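Local structure of porin (Acinetobacter baumannii AB307-0294, 5DL7) at residues A[85-94]-A[99-107]; A[135-146]-A[294-302]. The protein is a beta-barrel outer membrane porin that probably lets small solutes cross the membrane, as in other porins of the OprD family. One frame throughout, in Å; residues are numbered along the deposited sequence.

Contact 1 (A[85-94]-A[99-107]). With CA (calcium ion), chain E; CA (calcium ion), chain C.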
# COMPACT_ATOMS: atom_id res chain seq x y z
N ALA A 85 -19.49 -16.59 -3.10
CA ALA A 85 -18.19 -16.11 -2.70
C ALA A 85 -17.39 -17.20 -1.98
O ALA A 85 -16.16 -17.21 -2.00
CB ALA A 85 -18.40 -14.93 -1.72
N ASP A 86 -18.14 -18.11 -1.32
CA ASP A 86 -17.52 -19.12 -0.39
C ASP A 86 -16.77 -20.19 -1.12
O ASP A 86 -15.94 -20.88 -0.54
CB ASP A 86 -18.61 -19.79 0.49
CG ASP A 86 -19.47 -18.78 1.24
OD1 ASP A 86 -19.09 -17.59 1.40
OD2 ASP A 86 -20.49 -19.16 1.75
N ASP A 87 -16.98 -20.29 -2.39
CA ASP A 87 -16.15 -21.25 -3.14
C ASP A 87 -14.82 -20.78 -3.69
O ASP A 87 -14.17 -21.53 -4.46
CB ASP A 87 -16.92 -21.73 -4.31
CG ASP A 87 -18.20 -22.43 -3.91
OD1 ASP A 87 -18.12 -23.33 -3.05
OD2 ASP A 87 -19.21 -22.07 -4.54
N TYR A 88 -14.37 -19.59 -3.30
CA TYR A 88 -13.14 -19.03 -3.78
C TYR A 88 -12.22 -18.71 -2.66
O TYR A 88 -12.61 -18.43 -1.52
CB TYR A 88 -13.48 -17.76 -4.61
CG TYR A 88 -14.28 -18.01 -5.81
CD1 TYR A 88 -13.75 -18.66 -6.86
CD2 TYR A 88 -15.62 -17.75 -5.85
CE1 TYR A 88 -14.53 -18.94 -7.98
CE2 TYR A 88 -16.41 -18.07 -6.87
CZ TYR A 88 -15.88 -18.68 -7.95
OH TYR A 88 -16.69 -18.98 -9.00
N ALA A 89 -10.90 -18.59 -2.97
CA ALA A 89 -9.94 -18.14 -2.01
C ALA A 89 -10.15 -16.61 -1.63
O ALA A 89 -10.93 -15.90 -2.32
CB ALA A 89 -8.51 -18.38 -2.32
N ARG A 90 -9.81 -16.36 -0.40
CA ARG A 90 -10.05 -15.10 0.21
C ARG A 90 -9.33 -14.02 -0.64
O ARG A 90 -8.18 -14.19 -1.01
CB ARG A 90 -9.66 -14.95 1.63
CG ARG A 90 -8.30 -15.12 2.00
CD ARG A 90 -8.23 -15.16 3.54
NE ARG A 90 -8.17 -13.82 4.08
CZ ARG A 90 -7.12 -13.31 4.77
NH1 ARG A 90 -5.99 -14.01 4.96
NH2 ARG A 90 -7.18 -12.11 5.36
N SER A 91 -10.06 -12.93 -0.91
CA SER A 91 -9.46 -11.74 -1.59
C SER A 91 -8.90 -10.70 -0.71
O SER A 91 -8.09 -9.83 -1.15
CB SER A 91 -10.59 -11.14 -2.46
OG SER A 91 -11.54 -10.42 -1.70
N GLY A 92 -9.43 -10.58 0.49
CA GLY A 92 -9.21 -9.45 1.32
C GLY A 92 -10.23 -8.29 1.33
O GLY A 92 -10.08 -7.32 2.02
N LEU A 93 -11.24 -8.39 0.49
CA LEU A 93 -12.26 -7.40 0.43
C LEU A 93 -13.27 -7.59 1.60
O LEU A 93 -14.05 -6.73 1.87
CB LEU A 93 -13.10 -7.48 -0.90
CG LEU A 93 -12.31 -7.11 -2.18
CD1 LEU A 93 -13.24 -7.08 -3.35
CD2 LEU A 93 -11.65 -5.73 -2.04
N LEU A 94 -13.42 -8.85 2.04
CA LEU A 94 -14.48 -9.20 3.03
C LEU A 94 -13.82 -10.16 4.11
O LEU A 94 -12.89 -10.97 3.77
CB LEU A 94 -15.57 -9.99 2.37
CG LEU A 94 -16.45 -9.21 1.34
CD1 LEU A 94 -17.22 -10.18 0.47
CD2 LEU A 94 -17.39 -8.30 2.09
N ASP A 99 -14.43 -21.68 7.92
CA ASP A 99 -14.92 -22.54 6.88
C ASP A 99 -14.92 -21.98 5.43
O ASP A 99 -15.57 -22.53 4.58
CB ASP A 99 -16.32 -23.09 7.20
CG ASP A 99 -17.38 -21.98 7.23
OD1 ASP A 99 -17.03 -20.79 7.06
OD2 ASP A 99 -18.49 -22.28 7.56
N ASN A 100 -14.36 -20.78 5.28
CA ASN A 100 -14.21 -20.07 4.01
C ASN A 100 -15.42 -19.21 3.64
O ASN A 100 -15.39 -18.56 2.57
CB ASN A 100 -13.84 -20.97 2.84
CG ASN A 100 -12.96 -20.23 1.83
OD1 ASN A 100 -11.98 -19.69 2.22
ND2 ASN A 100 -13.36 -20.21 0.60
N SER A 101 -16.48 -19.27 4.47
CA SER A 101 -17.70 -18.48 4.21
C SER A 101 -17.27 -16.99 4.48
O SER A 101 -16.54 -16.65 5.43
CB SER A 101 -18.94 -18.94 5.07
OG SER A 101 -18.51 -18.72 6.37
N ARG A 102 -17.85 -16.13 3.65
CA ARG A 102 -17.70 -14.66 3.91
C ARG A 102 -18.70 -14.20 4.96
O ARG A 102 -19.85 -14.55 4.83
CB ARG A 102 -18.06 -13.92 2.62
CG ARG A 102 -16.80 -13.86 1.77
CD ARG A 102 -16.14 -15.17 1.35
NE ARG A 102 -15.12 -14.92 0.29
CZ ARG A 102 -14.23 -15.82 -0.16
NH1 ARG A 102 -14.14 -17.04 0.39
NH2 ARG A 102 -13.40 -15.56 -1.19
N ASP A 103 -18.29 -13.28 5.80
CA ASP A 103 -19.26 -12.43 6.39
C ASP A 103 -19.86 -11.47 5.33
O ASP A 103 -19.10 -10.87 4.62
CB ASP A 103 -18.59 -11.63 7.47
CG ASP A 103 -18.17 -12.52 8.73
OD1 ASP A 103 -18.84 -13.60 8.93
OD2 ASP A 103 -17.24 -12.12 9.42
N ASP A 104 -21.14 -11.28 5.36
CA ASP A 104 -21.86 -10.58 4.31
C ASP A 104 -21.92 -9.05 4.51
O ASP A 104 -22.24 -8.32 3.53
CB ASP A 104 -23.19 -11.16 4.11
CG ASP A 104 -23.07 -12.59 3.58
OD1 ASP A 104 -22.18 -12.95 2.74
OD2 ASP A 104 -23.78 -13.43 4.10
N TYR A 105 -21.59 -8.61 5.73
CA TYR A 105 -21.66 -7.27 6.16
C TYR A 105 -20.56 -7.09 7.17
O TYR A 105 -20.30 -8.04 7.91
CB TYR A 105 -22.97 -6.83 6.66
CG TYR A 105 -22.79 -5.60 7.30
CD1 TYR A 105 -22.77 -4.43 6.56
CD2 TYR A 105 -22.59 -5.51 8.69
CE1 TYR A 105 -22.56 -3.15 7.12
CE2 TYR A 105 -22.28 -4.26 9.28
CZ TYR A 105 -22.25 -3.08 8.53
OH TYR A 105 -22.21 -1.79 9.08
N TYR A 106 -19.80 -5.97 7.08
CA TYR A 106 -18.93 -5.64 8.16
C TYR A 106 -18.78 -4.18 8.27
O TYR A 106 -18.67 -3.44 7.20
CB TYR A 106 -17.58 -6.28 8.11
CG TYR A 106 -16.51 -5.90 7.00
CD1 TYR A 106 -16.82 -6.02 5.64
CD2 TYR A 106 -15.19 -5.55 7.34
CE1 TYR A 106 -15.78 -5.75 4.64
CE2 TYR A 106 -14.14 -5.28 6.38
CZ TYR A 106 -14.54 -5.41 4.98
OH TYR A 106 -13.54 -5.25 4.08
N GLY A 107 -18.68 -3.72 9.52
CA GLY A 107 -18.71 -2.29 9.81
C GLY A 107 -17.66 -1.94 10.86
O GLY A 107 -17.35 -2.84 11.64
CA CA E . -21.92 -15.38 3.77
CA CA C . -17.31 -14.14 11.03
O HOH W 1 -20.92 -15.70 1.46
O HOH W 2 -9.54 -18.56 1.45
O HOH W 3 -10.89 -4.76 2.80
O HOH W 4 -15.09 -13.43 10.97
O HOH W 5 -22.09 -15.97 5.88
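The backbones of 85-94 and 99-107 come closest at D86 and S101, whose CA atoms lie 4.6 Å apart, and R102 N donates to D86 OD1 there (3.0 Å). R102 is the main side chain of the contact. Its chain bends at chi2 (60°), which brings the guanidinium up to the carbonyls of A85, Y88 and A89. NH1 and NH2 both reach Y88 O, NH1 at 2.8 Å. NH1 also bonds N100 O in plane, which helps fix the group's rotation. The A85 carbonyl oxygen sits over the centre of one guanidinium face. R102 NE forms a salt bridge with D48, which probably offsets the buried charge. N100 ND2 is shared between D86 O and Y88 O, each at 2.9 Å. Y88 O thus accepts from three N-H groups. Y106 OH donates to L93 O (2.7 Å) from above the carbonyl plane. L94 CD2 lies 3.9 Å from Y106 CE1, and L94 CD1 meets R102 CG. Two calcium ions are bound by residues of 99-107. One takes D103 OD1 and OD2, with N97. The other takes R102 O, D104 OD1 and OD2 and two waters, one also bound to D86 OD1. This is a calcium-bearing connection between barrel strands 66-79 and 105-117, pinned by a buried arginine.

Contact 2 (A[135-146]-A[294-302]); sequences FSSPARLFPQTY and PFLSGTESP
Three direct hydrogen bonds join 135-146 to 294-302. S137 OG donates to E300 OE1 (2.7 Å) on the syn lone pair of the carboxylate. A chi1 near 180° (179°) turns this hydroxyl toward E300. It also accepts from A139 N, which makes an ST turn, and bonds R172. T299 OG1 donates to F135 O (3.1 Å), almost in line with the carbonyl bond. Q144 reaches across with an extended chain, and its NE2 makes a weak bond to S297 O (2.7 Å, N-H...O angle 122°). NE2 has a further partner in Q171. At the other end of the amide, OE1 accepts from S137 N, so the group is held from both sides.

Charge adds a second element. R140 NH1 and E300 OE2 are 4.3 Å apart, with the oxygen well out of the guanidinium plane. A water bridges them, accepting from NH1 and donating to OE2. R140 NE is bonded to S91 O. E300 OE2 also forms a salt bridge with R172, and A139 CB lies against the carboxylate.

Apolar contact is small: Y146 CZ is 4.2 Å from L296 CD1. Y146 OH is in van der Waals contact with L296 CB. A second water links Y146 OH to S297 OG.

The contact is therefore mainly polar. Serine, threonine and glutamine side chains meet backbone carbonyls and the E300 carboxylate, which two arginines probably stabilise as an anion.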
# COMPACT_ATOMS: atom_id res chain seq x y z
N PHE A 135 2.99 1.68 6.55
CA PHE A 135 2.13 2.29 5.55
C PHE A 135 0.82 1.52 5.46
O PHE A 135 0.74 0.37 5.07
CB PHE A 135 2.85 2.21 4.16
CG PHE A 135 2.25 3.17 3.15
CD1 PHE A 135 1.12 2.76 2.44
CD2 PHE A 135 2.71 4.39 2.93
CE1 PHE A 135 0.52 3.57 1.48
CE2 PHE A 135 2.01 5.28 2.03
CZ PHE A 135 0.94 4.82 1.36
N SER A 136 -0.25 2.23 5.87
CA SER A 136 -1.58 1.57 5.84
C SER A 136 -1.92 1.10 4.41
O SER A 136 -1.91 1.88 3.46
CB SER A 136 -2.59 2.59 6.20
OG SER A 136 -3.94 2.27 5.75
N SER A 137 -2.24 -0.13 4.30
CA SER A 137 -2.69 -0.63 2.98
C SER A 137 -4.01 -0.00 2.53
O SER A 137 -5.04 -0.10 3.19
CB SER A 137 -2.87 -2.16 2.99
OG SER A 137 -3.32 -2.61 1.74
N PRO A 138 -4.02 0.58 1.35
CA PRO A 138 -5.16 1.04 0.76
C PRO A 138 -5.71 0.03 -0.35
O PRO A 138 -6.68 0.43 -1.00
CB PRO A 138 -4.65 2.36 0.02
CG PRO A 138 -3.43 1.77 -0.51
CD PRO A 138 -2.76 0.92 0.57
N ALA A 139 -5.16 -1.13 -0.44
CA ALA A 139 -5.32 -1.94 -1.68
C ALA A 139 -6.53 -2.86 -1.63
O ALA A 139 -6.85 -3.48 -2.64
CB ALA A 139 -4.08 -2.74 -1.82
N ARG A 140 -7.37 -2.80 -0.56
CA ARG A 140 -8.63 -3.55 -0.51
C ARG A 140 -9.78 -2.62 -0.29
O ARG A 140 -9.74 -1.45 -0.77
CB ARG A 140 -8.51 -4.86 0.34
CG ARG A 140 -7.51 -5.87 -0.11
CD ARG A 140 -7.84 -6.55 -1.43
NE ARG A 140 -6.79 -7.50 -1.73
CZ ARG A 140 -5.60 -7.27 -2.25
NH1 ARG A 140 -5.21 -6.04 -2.60
NH2 ARG A 140 -4.68 -8.22 -2.33
N LEU A 141 -10.86 -3.00 0.39
CA LEU A 141 -11.99 -2.20 0.42
C LEU A 141 -11.80 -1.01 1.32
O LEU A 141 -12.31 0.05 1.06
CB LEU A 141 -13.21 -3.03 0.83
CG LEU A 141 -14.54 -2.35 0.73
CD1 LEU A 141 -14.88 -2.13 -0.78
CD2 LEU A 141 -15.71 -3.16 1.37
N PHE A 142 -11.24 -1.22 2.50
CA PHE A 142 -11.05 -0.23 3.56
C PHE A 142 -9.61 -0.17 3.92
O PHE A 142 -8.90 -1.15 3.88
CB PHE A 142 -11.86 -0.70 4.82
CG PHE A 142 -13.29 -0.83 4.58
CD1 PHE A 142 -14.05 0.20 3.99
CD2 PHE A 142 -14.06 -1.89 5.02
CE1 PHE A 142 -15.42 0.13 3.74
CE2 PHE A 142 -15.41 -1.93 4.76
CZ PHE A 142 -16.11 -0.90 4.17
N PRO A 143 -9.16 0.96 4.49
CA PRO A 143 -7.76 1.10 4.90
C PRO A 143 -7.46 0.26 6.14
O PRO A 143 -8.29 0.17 7.00
CB PRO A 143 -7.68 2.61 5.33
CG PRO A 143 -9.01 3.08 5.53
CD PRO A 143 -9.92 2.20 4.64
N GLN A 144 -6.29 -0.30 6.20
CA GLN A 144 -5.64 -0.75 7.45
C GLN A 144 -5.51 0.40 8.40
O GLN A 144 -5.15 1.53 7.99
CB GLN A 144 -4.36 -1.39 7.06
CG GLN A 144 -3.63 -2.06 8.13
CD GLN A 144 -2.21 -2.42 7.61
OE1 GLN A 144 -1.59 -1.60 6.90
NE2 GLN A 144 -1.69 -3.51 8.04
N THR A 145 -5.81 0.14 9.70
CA THR A 145 -5.60 1.16 10.67
C THR A 145 -4.78 0.61 11.85
O THR A 145 -4.72 -0.56 12.08
CB THR A 145 -6.85 1.93 11.19
OG1 THR A 145 -7.69 1.09 11.98
CG2 THR A 145 -7.69 2.54 9.99
N TYR A 146 -4.22 1.54 12.60
CA TYR A 146 -3.42 1.19 13.84
C TYR A 146 -3.92 2.02 14.99
O TYR A 146 -4.45 3.10 14.80
CB TYR A 146 -1.91 1.47 13.60
CG TYR A 146 -1.28 0.51 12.73
CD1 TYR A 146 -1.29 0.64 11.36
CD2 TYR A 146 -0.58 -0.57 13.24
CE1 TYR A 146 -0.70 -0.27 10.50
CE2 TYR A 146 0.06 -1.47 12.43
CZ TYR A 146 0.01 -1.32 11.00
OH TYR A 146 0.70 -2.25 10.26
N PRO A 294 11.64 -7.73 5.56
CA PRO A 294 10.44 -7.71 6.46
C PRO A 294 9.69 -6.42 6.41
O PRO A 294 10.23 -5.35 6.15
CB PRO A 294 11.00 -7.88 7.90
CG PRO A 294 12.35 -7.11 7.77
CD PRO A 294 12.84 -7.31 6.35
N PHE A 295 8.37 -6.53 6.73
CA PHE A 295 7.49 -5.36 6.86
C PHE A 295 6.24 -5.77 7.64
O PHE A 295 6.07 -6.99 7.82
CB PHE A 295 7.19 -4.68 5.49
CG PHE A 295 6.81 -5.65 4.37
CD1 PHE A 295 5.45 -5.99 4.20
CD2 PHE A 295 7.79 -6.15 3.48
CE1 PHE A 295 5.10 -6.84 3.21
CE2 PHE A 295 7.48 -7.05 2.53
CZ PHE A 295 6.12 -7.44 2.40
N LEU A 296 5.44 -4.84 8.00
CA LEU A 296 4.28 -5.14 8.86
C LEU A 296 3.28 -6.02 8.17
O LEU A 296 3.10 -5.98 6.95
CB LEU A 296 3.69 -3.84 9.42
CG LEU A 296 4.59 -3.17 10.41
CD1 LEU A 296 4.14 -1.71 10.63
CD2 LEU A 296 4.56 -3.81 11.79
N SER A 297 2.55 -6.76 8.96
CA SER A 297 1.45 -7.62 8.47
C SER A 297 0.38 -6.79 7.78
O SER A 297 0.06 -5.62 8.17
CB SER A 297 0.84 -8.43 9.66
OG SER A 297 0.28 -7.53 10.63
N GLY A 298 -0.34 -7.48 6.90
CA GLY A 298 -1.58 -6.96 6.30
C GLY A 298 -1.48 -5.94 5.17
O GLY A 298 -2.45 -5.22 4.82
N THR A 299 -0.24 -5.83 4.67
CA THR A 299 0.08 -4.72 3.72
C THR A 299 1.11 -5.23 2.63
O THR A 299 1.52 -6.36 2.71
CB THR A 299 0.52 -3.43 4.45
OG1 THR A 299 0.40 -2.24 3.49
CG2 THR A 299 1.77 -3.60 5.03
N GLU A 300 1.21 -4.36 1.66
CA GLU A 300 2.09 -4.56 0.52
C GLU A 300 3.48 -4.25 0.94
O GLU A 300 3.80 -3.47 1.86
CB GLU A 300 1.60 -3.65 -0.65
CG GLU A 300 0.30 -4.18 -1.30
CD GLU A 300 -0.98 -4.11 -0.35
OE1 GLU A 300 -1.11 -2.96 0.26
OE2 GLU A 300 -1.69 -5.16 -0.38
N SER A 301 4.47 -4.88 0.23
CA SER A 301 5.89 -4.41 0.45
C SER A 301 6.07 -2.95 0.17
O SER A 301 5.41 -2.36 -0.74
CB SER A 301 6.78 -5.22 -0.56
OG SER A 301 8.13 -4.73 -0.43
N PRO A 302 6.84 -2.27 0.95
CA PRO A 302 7.07 -0.84 0.85
C PRO A 302 8.04 -0.33 -0.20
O PRO A 302 8.29 0.85 -0.29
CB PRO A 302 7.51 -0.43 2.25
CG PRO A 302 8.36 -1.58 2.61
CD PRO A 302 7.51 -2.80 2.17
O HOH W 6 -2.45 -5.94 -3.02
O HOH W 7 0.88 -5.07 11.85

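From the N terminus, contact 1 comes first and is local. Four residues separate its segments, and it closes a turn within the connection from strand 66-79 to strand 105-117. Contact 2 opens later and spans 147 residues. It joins the loop leading into strand 145-147 to the one between strands 278-288 and 318-327. The two are in series and neither nests in nor crosses the other. Their centres are 18 Å apart, yet they meet. R140 NE probably bonds S91 O (2.7 Å), and F142 packs edge-to-face with Y106. Segment 135-146 thus lies between the calcium-bearing loop and the distant 294-302 loop.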